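Local coordinates for PUA domain-containing protein (PDB 2Q07) that probably binds RNA and takes part in archaeosine tRNA modification as the C-terminal part, with a PUA domain, of an archaeosine synthase type 1 family protein, at residues Ala21-Pro27 / Phe107-Phe113; Thr48-Leu52 / Asp146-Asp150; Met176-Phe181 / Met214-Tyr218; Val240-Ala246 / Gly288-Val293. The contacts are given in a common frame with arbitrary orientation. Numbering follows the deposited sequence.

Contact 1: Ala21-Pro27 / Phe107-Phe113; sequences ALECYKP and FIEKGGF
The ring of Y25 turns its face to the edge of F107, an edge-to-face (T-shaped) pair with centroids 5.5 Å apart and planes at 85°. Two helix C-terminal ends meet here. In A21-P27 the helix stops after C24, and Y25 (phi/psi -67/115) leads into an extended run to P27; in F107-F113, G112, with positive phi (60/34), is the first residue to leave helical angles. L22 lies across from F107 (CA-CA 6.3 Å) and P27 from G111 (CA-CA 5.8 Å). In the DUF5591 domain helices 16-24 and 94-111 meet here against its mixed sheet, Y25 and F107 both touching I63 of strand 61-65. K110, chi1 t, reaches over the C-terminal end of the first helix: its NZ donates to L22 O at 2.8 Å and weakly to Y25 O at 3.5 Å, and a water joins it to E23 O. L22 CD1 packs on K110 CB at 3.6 Å, and P27 CG sits 3.4 Å from G111 CA and 3.6 Å from F113 CZ.

Contact 2: Thr48-Leu52 / Asp146-Asp150; sequences THRAL and DVLSD
An Asx turn combined with a type I beta turn presents two hydrophobic side chains to a helix at the surface of the DUF5591 domain, a domain probably related to uracil-DNA glycosylases. The beta turn runs from D146 to S149, with V147 at phi/psi -74/-18 and L148 at -106/11, and lies in the loop between strand 138-141 and helix 150-160. D146 OD1 accepts from the backbone N of L148 at 2.9 Å, which makes the Asx turn; S149, chi1 p, is the N-cap of the following helix, and its OG bonds to the backbone N of S152. Facing this loop is T48-L52, a regular helical piece of helix 47-55 with L52 N bonded to T48 O at 2.9 Å. The nearest backbones are L52 and L148, CA to CA 6.6 Å, and the contact is made mainly by side chains; it is apolar and small, burying 193 Å² in all. L148 (chi1 m, chi2 p) does most of the work: its side chain extends to the helix and meets three residues one turn apart or adjacent, T48, A51 and L52. V147 points its CB toward the helix, with CG2 4.3 Å from T48 CG2, and its O lies 4.0 Å from L52 CD2. L52 also touches L35 of strand 31-36. L148 CD1 ends 3.6 Å from L52 CG and 3.8 Å from T48 CG2, while its CD2 lies 4.3 Å from A51 CB.

Contact 3: Met176-Phe181 / Met214-Tyr218; sequences MLSYQF and MLDIY
M176, modelled as selenomethionine, lies in the last turns of helix 168-181: its CB points toward strand 214-217 and sits 3.6 Å from L215 CD1, and its CA is the nearest to that of L215, at 6.7 Å. The short helix and strand axes cross almost at right angles (84°, closest approach 8.6 Å), and M176, L177, Q180 and F181 make the contact from the helix. L177, chi1 m and chi2 t, swings its end inward until CG is 3.5 Å from L215 CD1; L215, also m and t, thus packs against both M176 and L177 and is the residue most covered by the other segment. S178 and Y179 face other parts of the fold. Q180 (m, t) returns to the strand one turn after M176, its amide lying against the backbone of L215 and its CB pointing toward the strand. F181 closes the segment with chi1 m, and its CE1 lies 3.4 Å from CG2 of I217, whose chi1 is p. L215 and I217 therefore face the helix, while D216 between them points away and forms a salt bridge with R295. The helix thus covers the edge strand of the four-stranded antiparallel sheet of the pre-PUA domain: 214-217 pairs with 203-209, and F181, M214 and I217 all touch V261 of strand 261-265 in the PUA domain.

Contact 4: Val240-Ala246 / Gly288-Val293; sequences VKGTIFA and GIAINV
Strands 243-245 and 289-293 run antiparallel, their short axes 4.5 Å apart at closest and 160° between directions. T243 faces N292 as a non-hydrogen-bonded pair (CA-CA 5.2 Å), I244 faces I291 as a hydrogen-bonded pair (CA-CA 5.2 Å), and F245 faces I289 as a non-hydrogen-bonded pair (CA-CA 4.4 Å); the register slips by one between the last two. That slip is a classic beta bulge: A290, at phi/psi -88/-45, and I291 sit opposite I244, whose O accepts from A290 N at 2.9 Å and from I291 N at 3.0 Å. I244 N returns to I291 O at 3.2 Å. V293 N to G242 O (2.9 Å) and A246 N to G288 O (3.0 Å) extend the ladder at its two ends, and a water links G242 O to V293 O. In the mixed sheet of the PUA domain, a compact beta fold common in RNA-modifying proteins, strand 243-245 is outermost and 289-297 pairs on with 270-275, antiparallel. Side chains of I244 and I291 share the sheet face that looks into the domain, their CB atoms 4.3 Å apart, with F264, I235 and V262 among the neighbours. V293 CG2 meets I244 CD1 at 3.7 Å and V240 CG1 at 3.5 Å. T243 and N292 point to the other face. T243 CG2 touches I289 CG2 at 3.5 Å; F245, whose side chain diverges from that of I289, still has CE2 3.9 Å from I289 CG1.

How the contacts relate
The four contacts follow the chain through its three parts. Contacts 1 and 2 both belong to the DUF5591 domain, and their segments alternate in sequence, yet their centres lie about 25 Å apart with nearest atoms about 13 Å apart. Contact 3, in the pre-PUA region, touches contact 1 directly: K26 NZ comes 3.4 Å from S178 OG, and C24 SG lies 3.8 Å from Y179 CA, so the helix of contact 3 packs against the first segment of contact 1. Contact 4, in the PUA domain, stands about 20 Å from contact 3 and about 48 Å from contact 2, centre to centre. Contacts 2 and 4 fall on opposite sides of the chain's centre.

Contact 1: Ala21-Pro27 / Phe107-Phe113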
# COMPACT_ATOMS: atom_id res chain seq x y z
N ALA A 21 -4.97 5.49 1.97
CA ALA A 21 -3.95 4.80 2.75
C ALA A 21 -4.16 5.10 4.23
O ALA A 21 -4.00 4.23 5.07
CB ALA A 21 -2.55 5.24 2.30
N LEU A 22 -4.55 6.33 4.53
CA LEU A 22 -4.77 6.73 5.91
C LEU A 22 -5.92 5.96 6.56
O LEU A 22 -5.85 5.63 7.73
CB LEU A 22 -5.05 8.24 5.99
CG LEU A 22 -5.16 8.86 7.39
CD1 LEU A 22 -3.82 8.81 8.11
CD2 LEU A 22 -5.62 10.30 7.25
N GLU A 23 -6.98 5.67 5.81
CA GLU A 23 -8.07 4.94 6.44
C GLU A 23 -7.81 3.43 6.51
O GLU A 23 -8.44 2.73 7.30
CB GLU A 23 -9.42 5.24 5.75
CG GLU A 23 -9.55 4.84 4.30
CD GLU A 23 -10.93 5.16 3.73
OE1 GLU A 23 -11.94 4.64 4.26
OE2 GLU A 23 -11.02 5.95 2.76
N CYS A 24 -6.86 2.94 5.72
CA CYS A 24 -6.54 1.52 5.71
C CYS A 24 -5.31 1.17 6.54
O CYS A 24 -5.00 -0.00 6.75
CB CYS A 24 -6.33 1.04 4.26
SG CYS A 24 -7.75 1.32 3.17
N TYR A 25 -4.61 2.20 7.02
CA TYR A 25 -3.39 2.03 7.80
C TYR A 25 -3.58 1.37 9.16
O TYR A 25 -4.24 1.92 10.03
CB TYR A 25 -2.73 3.40 7.98
CG TYR A 25 -1.34 3.38 8.57
CD1 TYR A 25 -0.43 2.38 8.24
CD2 TYR A 25 -0.93 4.39 9.44
CE1 TYR A 25 0.87 2.38 8.75
CE2 TYR A 25 0.36 4.41 9.96
CZ TYR A 25 1.25 3.40 9.62
OH TYR A 25 2.53 3.42 10.13
N LYS A 26 -3.00 0.19 9.35
CA LYS A 26 -3.12 -0.50 10.64
C LYS A 26 -1.78 -1.00 11.16
O LYS A 26 -1.28 -2.04 10.74
CB LYS A 26 -4.11 -1.66 10.54
CG LYS A 26 -5.46 -1.25 9.96
CD LYS A 26 -6.49 -2.37 10.06
CE LYS A 26 -7.74 -2.04 9.25
NZ LYS A 26 -7.44 -1.90 7.78
N PRO A 27 -1.17 -0.24 12.08
CA PRO A 27 0.12 -0.57 12.69
C PRO A 27 0.11 -1.89 13.47
O PRO A 27 -0.94 -2.39 13.85
CB PRO A 27 0.39 0.62 13.61
CG PRO A 27 -0.32 1.74 12.92
CD PRO A 27 -1.62 1.09 12.52
N PHE A 107 -0.49 10.22 9.60
CA PHE A 107 -0.17 8.80 9.72
C PHE A 107 0.32 8.46 11.13
O PHE A 107 -0.01 7.40 11.67
CB PHE A 107 0.90 8.41 8.70
CG PHE A 107 0.36 8.20 7.31
CD1 PHE A 107 0.71 9.06 6.28
CD2 PHE A 107 -0.48 7.13 7.04
CE1 PHE A 107 0.24 8.85 4.99
CE2 PHE A 107 -0.97 6.91 5.74
CZ PHE A 107 -0.61 7.77 4.72
N ILE A 108 1.09 9.35 11.73
CA ILE A 108 1.60 9.13 13.08
C ILE A 108 0.43 9.11 14.07
O ILE A 108 0.35 8.23 14.93
CB ILE A 108 2.57 10.25 13.49
CG1 ILE A 108 3.90 10.08 12.76
CG2 ILE A 108 2.78 10.25 15.02
CD1 ILE A 108 4.88 11.23 13.05
N GLU A 109 -0.48 10.06 13.94
CA GLU A 109 -1.63 10.13 14.84
C GLU A 109 -2.65 9.01 14.58
O GLU A 109 -3.24 8.47 15.51
CB GLU A 109 -2.25 11.53 14.77
CG GLU A 109 -1.32 12.58 15.40
CD GLU A 109 -1.94 13.96 15.59
OE1 GLU A 109 -1.65 14.58 16.64
OE2 GLU A 109 -2.69 14.43 14.70
N LYS A 110 -2.84 8.64 13.32
CA LYS A 110 -3.75 7.56 12.98
C LYS A 110 -3.18 6.25 13.53
O LYS A 110 -3.91 5.39 14.02
CB LYS A 110 -3.92 7.44 11.46
CG LYS A 110 -4.63 6.15 11.01
CD LYS A 110 -6.07 6.11 11.50
CE LYS A 110 -6.70 4.71 11.34
NZ LYS A 110 -6.80 4.26 9.92
N GLY A 111 -1.87 6.11 13.43
CA GLY A 111 -1.21 4.91 13.92
C GLY A 111 -1.21 4.81 15.44
O GLY A 111 -1.00 3.72 15.99
N GLY A 112 -1.43 5.93 16.11
CA GLY A 112 -1.47 5.95 17.56
C GLY A 112 -0.17 5.51 18.23
O GLY A 112 -0.20 4.91 19.30
N PHE A 113 0.95 5.81 17.59
CA PHE A 113 2.26 5.44 18.13
C PHE A 113 2.59 6.20 19.41
O PHE A 113 2.21 7.36 19.58
CB PHE A 113 3.35 5.70 17.09
CG PHE A 113 3.10 5.04 15.76
CD1 PHE A 113 2.69 5.79 14.66
CD2 PHE A 113 3.29 3.67 15.61
CE1 PHE A 113 2.46 5.18 13.42
CE2 PHE A 113 3.07 3.04 14.39
CZ PHE A 113 2.65 3.80 13.28
O HOH W 1 -9.56 4.26 9.23

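Contact 2: Thr48-Leu52 / Asp146-Asp150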
# COMPACT_ATOMS: atom_id res chain seq x y z
N THR A 48 20.38 1.55 0.69
CA THR A 48 20.33 2.14 2.02
C THR A 48 19.40 1.36 2.96
O THR A 48 19.82 0.94 4.04
CB THR A 48 19.87 3.61 1.97
OG1 THR A 48 20.84 4.38 1.26
CG2 THR A 48 19.74 4.18 3.38
N HIS A 49 18.15 1.15 2.56
CA HIS A 49 17.23 0.41 3.42
C HIS A 49 17.74 -1.01 3.69
O HIS A 49 17.67 -1.49 4.82
CB HIS A 49 15.81 0.40 2.83
CG HIS A 49 15.12 1.71 2.95
ND1 HIS A 49 13.76 1.82 3.19
CD2 HIS A 49 15.59 2.98 2.91
CE1 HIS A 49 13.44 3.10 3.29
NE2 HIS A 49 14.53 3.82 3.13
N ARG A 50 18.26 -1.67 2.67
CA ARG A 50 18.78 -3.02 2.87
C ARG A 50 19.97 -3.04 3.85
O ARG A 50 20.04 -3.89 4.73
CB ARG A 50 19.17 -3.65 1.53
CG ARG A 50 17.98 -4.23 0.78
CD ARG A 50 18.39 -4.94 -0.50
NE ARG A 50 18.85 -4.02 -1.53
CZ ARG A 50 20.12 -3.91 -1.93
NH1 ARG A 50 21.07 -4.65 -1.38
NH2 ARG A 50 20.43 -3.05 -2.89
N ALA A 51 20.90 -2.09 3.69
CA ALA A 51 22.06 -2.01 4.58
C ALA A 51 21.59 -1.80 6.01
O ALA A 51 22.08 -2.45 6.94
CB ALA A 51 22.97 -0.87 4.15
N LEU A 52 20.65 -0.88 6.19
CA LEU A 52 20.11 -0.59 7.52
C LEU A 52 19.48 -1.82 8.16
O LEU A 52 19.83 -2.20 9.28
CB LEU A 52 19.05 0.51 7.41
CG LEU A 52 19.47 1.89 7.89
CD1 LEU A 52 18.36 2.90 7.62
CD2 LEU A 52 19.79 1.81 9.38
N ASP A 146 25.04 10.89 9.01
CA ASP A 146 24.92 9.66 8.24
C ASP A 146 23.95 8.68 8.89
O ASP A 146 24.11 8.33 10.05
CB ASP A 146 26.30 9.01 8.12
CG ASP A 146 26.42 8.08 6.93
OD1 ASP A 146 25.45 7.35 6.63
OD2 ASP A 146 27.51 8.08 6.30
N VAL A 147 22.95 8.22 8.14
CA VAL A 147 21.98 7.28 8.70
C VAL A 147 22.59 5.87 8.85
O VAL A 147 22.09 5.04 9.61
CB VAL A 147 20.71 7.19 7.80
CG1 VAL A 147 19.93 8.50 7.88
CG2 VAL A 147 21.09 6.90 6.36
N LEU A 148 23.70 5.64 8.15
CA LEU A 148 24.39 4.36 8.15
C LEU A 148 25.72 4.29 8.93
O LEU A 148 26.45 3.31 8.81
CB LEU A 148 24.64 3.92 6.70
CG LEU A 148 23.56 3.15 5.93
CD1 LEU A 148 22.17 3.63 6.26
CD2 LEU A 148 23.84 3.30 4.43
N SER A 149 26.03 5.30 9.73
CA SER A 149 27.27 5.28 10.50
C SER A 149 27.16 4.35 11.71
O SER A 149 26.06 4.07 12.17
CB SER A 149 27.63 6.70 10.98
OG SER A 149 26.69 7.16 11.93
N ASP A 150 28.29 3.87 12.21
CA ASP A 150 28.27 2.96 13.36
C ASP A 150 27.61 3.62 14.57
O ASP A 150 26.99 2.95 15.40
CB ASP A 150 29.69 2.53 13.75
CG ASP A 150 30.42 1.87 12.60
OD1 ASP A 150 29.81 1.05 11.88
OD2 ASP A 150 31.63 2.16 12.44

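Contact 3: Met176-Phe181 / Met214-Tyr218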
# COMPACT_ATOMS: atom_id res chain seq x y z
N MSE A 176 -2.52 -3.99 0.95
CA MSE A 176 -2.86 -3.71 -0.44
C MSE A 176 -4.29 -4.17 -0.74
O MSE A 176 -5.01 -3.52 -1.49
CB MSE A 176 -1.87 -4.38 -1.38
CG MSE A 176 -0.45 -3.88 -1.17
SE MSE A 176 0.79 -4.57 -2.44
CE MSE A 176 1.41 -6.12 -1.50
N LEU A 177 -4.67 -5.30 -0.15
CA LEU A 177 -6.02 -5.84 -0.32
C LEU A 177 -7.02 -4.85 0.30
O LEU A 177 -8.06 -4.54 -0.28
CB LEU A 177 -6.12 -7.19 0.39
CG LEU A 177 -5.62 -8.40 -0.39
CD1 LEU A 177 -5.75 -9.66 0.47
CD2 LEU A 177 -6.45 -8.54 -1.67
N SER A 178 -6.67 -4.36 1.48
CA SER A 178 -7.49 -3.40 2.21
C SER A 178 -7.64 -2.14 1.36
O SER A 178 -8.74 -1.66 1.12
CB SER A 178 -6.83 -3.08 3.55
OG SER A 178 -7.64 -2.25 4.36
N TYR A 179 -6.50 -1.62 0.91
CA TYR A 179 -6.47 -0.42 0.07
C TYR A 179 -7.41 -0.55 -1.15
O TYR A 179 -8.33 0.25 -1.34
CB TYR A 179 -5.03 -0.18 -0.40
CG TYR A 179 -4.82 1.11 -1.15
CD1 TYR A 179 -4.39 2.27 -0.49
CD2 TYR A 179 -5.07 1.20 -2.53
CE1 TYR A 179 -4.22 3.46 -1.17
CE2 TYR A 179 -4.90 2.40 -3.22
CZ TYR A 179 -4.48 3.53 -2.53
OH TYR A 179 -4.34 4.72 -3.18
N GLN A 180 -7.16 -1.57 -1.96
CA GLN A 180 -7.92 -1.81 -3.18
C GLN A 180 -9.35 -2.31 -3.06
O GLN A 180 -10.21 -1.90 -3.83
CB GLN A 180 -7.15 -2.77 -4.08
CG GLN A 180 -5.78 -2.28 -4.48
CD GLN A 180 -4.97 -3.35 -5.17
OE1 GLN A 180 -5.42 -3.96 -6.14
NE2 GLN A 180 -3.76 -3.58 -4.68
N PHE A 181 -9.61 -3.18 -2.09
CA PHE A 181 -10.94 -3.76 -1.95
C PHE A 181 -11.61 -3.61 -0.59
O PHE A 181 -12.77 -3.97 -0.43
CB PHE A 181 -10.89 -5.25 -2.29
CG PHE A 181 -10.17 -5.56 -3.57
CD1 PHE A 181 -8.94 -6.21 -3.55
CD2 PHE A 181 -10.70 -5.17 -4.79
CE1 PHE A 181 -8.25 -6.48 -4.72
CE2 PHE A 181 -10.02 -5.43 -5.98
CZ PHE A 181 -8.80 -6.09 -5.95
N MSE A 214 -0.13 -2.63 -8.28
CA MSE A 214 -1.32 -3.00 -7.52
C MSE A 214 -1.43 -4.51 -7.49
O MSE A 214 -0.67 -5.21 -8.16
CB MSE A 214 -2.58 -2.41 -8.17
CG MSE A 214 -3.01 -3.11 -9.45
SE MSE A 214 -4.33 -2.10 -10.46
CE MSE A 214 -5.73 -2.02 -9.13
N LEU A 215 -2.37 -5.02 -6.71
CA LEU A 215 -2.58 -6.45 -6.58
C LEU A 215 -3.49 -6.99 -7.67
O LEU A 215 -4.49 -6.37 -8.01
CB LEU A 215 -3.24 -6.80 -5.25
CG LEU A 215 -2.42 -6.93 -3.97
CD1 LEU A 215 -3.35 -7.33 -2.84
CD2 LEU A 215 -1.34 -7.98 -4.15
N ASP A 216 -3.11 -8.13 -8.23
CA ASP A 216 -3.94 -8.79 -9.22
C ASP A 216 -4.60 -9.87 -8.35
O ASP A 216 -3.94 -10.43 -7.48
CB ASP A 216 -3.10 -9.46 -10.31
CG ASP A 216 -3.93 -9.86 -11.52
OD1 ASP A 216 -5.17 -9.86 -11.40
OD2 ASP A 216 -3.35 -10.17 -12.58
N ILE A 217 -5.88 -10.15 -8.57
CA ILE A 217 -6.58 -11.16 -7.77
C ILE A 217 -7.10 -12.30 -8.63
O ILE A 217 -7.32 -12.13 -9.83
CB ILE A 217 -7.79 -10.57 -7.03
CG1 ILE A 217 -8.76 -9.95 -8.04
CG2 ILE A 217 -7.32 -9.54 -6.00
CD1 ILE A 217 -10.08 -9.48 -7.44
N TYR A 218 -7.30 -13.46 -8.02
CA TYR A 218 -7.79 -14.62 -8.74
C TYR A 218 -9.19 -15.10 -8.33
O TYR A 218 -9.94 -14.34 -7.75
CB TYR A 218 -6.74 -15.72 -8.69
CG TYR A 218 -5.44 -15.21 -9.30
CD1 TYR A 218 -4.48 -14.57 -8.51
CD2 TYR A 218 -5.23 -15.26 -10.68
CE1 TYR A 218 -3.35 -13.99 -9.08
CE2 TYR A 218 -4.10 -14.67 -11.26
CZ TYR A 218 -3.17 -14.04 -10.46
OH TYR A 218 -2.07 -13.44 -11.02

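Contact 4: Val240-Ala246 / Gly288-Val293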
# COMPACT_ATOMS: atom_id res chain seq x y z
N VAL A 240 -17.07 -13.29 -23.53
CA VAL A 240 -16.09 -12.26 -23.21
C VAL A 240 -14.73 -12.56 -23.84
O VAL A 240 -14.23 -13.67 -23.74
CB VAL A 240 -15.91 -12.09 -21.68
CG1 VAL A 240 -14.83 -11.06 -21.38
CG2 VAL A 240 -17.24 -11.66 -21.04
N LYS A 241 -14.16 -11.55 -24.49
CA LYS A 241 -12.87 -11.68 -25.15
C LYS A 241 -12.06 -10.37 -25.15
O LYS A 241 -12.27 -9.50 -25.99
CB LYS A 241 -13.06 -12.14 -26.60
CG LYS A 241 -13.66 -13.53 -26.73
CD LYS A 241 -13.49 -14.10 -28.13
CE LYS A 241 -14.05 -15.52 -28.19
NZ LYS A 241 -13.79 -16.20 -29.48
N GLY A 242 -11.15 -10.24 -24.19
CA GLY A 242 -10.32 -9.06 -24.12
C GLY A 242 -10.97 -7.77 -23.66
O GLY A 242 -10.53 -7.17 -22.68
N THR A 243 -12.02 -7.33 -24.35
CA THR A 243 -12.69 -6.07 -24.01
C THR A 243 -14.19 -6.17 -23.77
O THR A 243 -14.88 -6.99 -24.36
CB THR A 243 -12.48 -5.01 -25.13
OG1 THR A 243 -11.08 -4.83 -25.37
CG2 THR A 243 -13.09 -3.68 -24.73
N ILE A 244 -14.68 -5.29 -22.90
CA ILE A 244 -16.10 -5.19 -22.58
C ILE A 244 -16.47 -3.71 -22.69
O ILE A 244 -16.04 -2.89 -21.87
CB ILE A 244 -16.41 -5.68 -21.14
CG1 ILE A 244 -16.14 -7.18 -21.04
CG2 ILE A 244 -17.86 -5.38 -20.78
CD1 ILE A 244 -16.28 -7.72 -19.64
N PHE A 245 -17.23 -3.36 -23.72
CA PHE A 245 -17.61 -1.97 -23.92
C PHE A 245 -18.72 -1.56 -22.98
O PHE A 245 -19.40 -2.41 -22.41
CB PHE A 245 -18.03 -1.73 -25.38
CG PHE A 245 -16.93 -1.97 -26.38
CD1 PHE A 245 -16.74 -3.23 -26.94
CD2 PHE A 245 -16.06 -0.94 -26.75
CE1 PHE A 245 -15.72 -3.47 -27.86
CE2 PHE A 245 -15.03 -1.17 -27.66
CZ PHE A 245 -14.86 -2.43 -28.22
N ALA A 246 -18.91 -0.25 -22.82
CA ALA A 246 -19.94 0.26 -21.92
C ALA A 246 -21.33 -0.28 -22.25
O ALA A 246 -22.11 -0.60 -21.36
CB ALA A 246 -19.95 1.78 -21.96
N GLY A 288 -17.47 3.94 -25.06
CA GLY A 288 -16.06 3.59 -25.01
C GLY A 288 -15.81 2.28 -24.29
O GLY A 288 -16.74 1.58 -23.88
N ILE A 289 -14.53 1.94 -24.14
CA ILE A 289 -14.13 0.70 -23.46
C ILE A 289 -14.39 0.80 -21.96
O ILE A 289 -13.87 1.68 -21.29
CB ILE A 289 -12.63 0.40 -23.69
CG1 ILE A 289 -12.37 0.14 -25.17
CG2 ILE A 289 -12.22 -0.81 -22.85
CD1 ILE A 289 -10.89 -0.09 -25.51
N ALA A 290 -15.19 -0.13 -21.45
CA ALA A 290 -15.54 -0.13 -20.03
C ALA A 290 -14.54 -0.91 -19.17
O ALA A 290 -14.14 -0.43 -18.10
CB ALA A 290 -16.93 -0.71 -19.85
N ILE A 291 -14.14 -2.09 -19.63
CA ILE A 291 -13.22 -2.92 -18.87
C ILE A 291 -12.21 -3.70 -19.72
O ILE A 291 -12.57 -4.27 -20.75
CB ILE A 291 -13.97 -3.98 -18.05
CG1 ILE A 291 -15.04 -3.33 -17.18
CG2 ILE A 291 -12.99 -4.78 -17.21
CD1 ILE A 291 -15.89 -4.33 -16.41
N ASN A 292 -10.96 -3.71 -19.28
CA ASN A 292 -9.93 -4.48 -19.96
C ASN A 292 -9.90 -5.80 -19.19
O ASN A 292 -9.51 -5.85 -18.02
CB ASN A 292 -8.59 -3.76 -19.88
CG ASN A 292 -8.58 -2.45 -20.67
OD1 ASN A 292 -8.61 -2.46 -21.90
ND2 ASN A 292 -8.53 -1.32 -19.97
N VAL A 293 -10.35 -6.87 -19.84
CA VAL A 293 -10.43 -8.19 -19.21
C VAL A 293 -9.09 -8.87 -18.97
O VAL A 293 -8.25 -8.96 -19.87
CB VAL A 293 -11.32 -9.14 -20.06
CG1 VAL A 293 -11.44 -10.50 -19.38
CG2 VAL A 293 -12.67 -8.52 -20.26
O HOH W 2 -7.35 -7.51 -22.01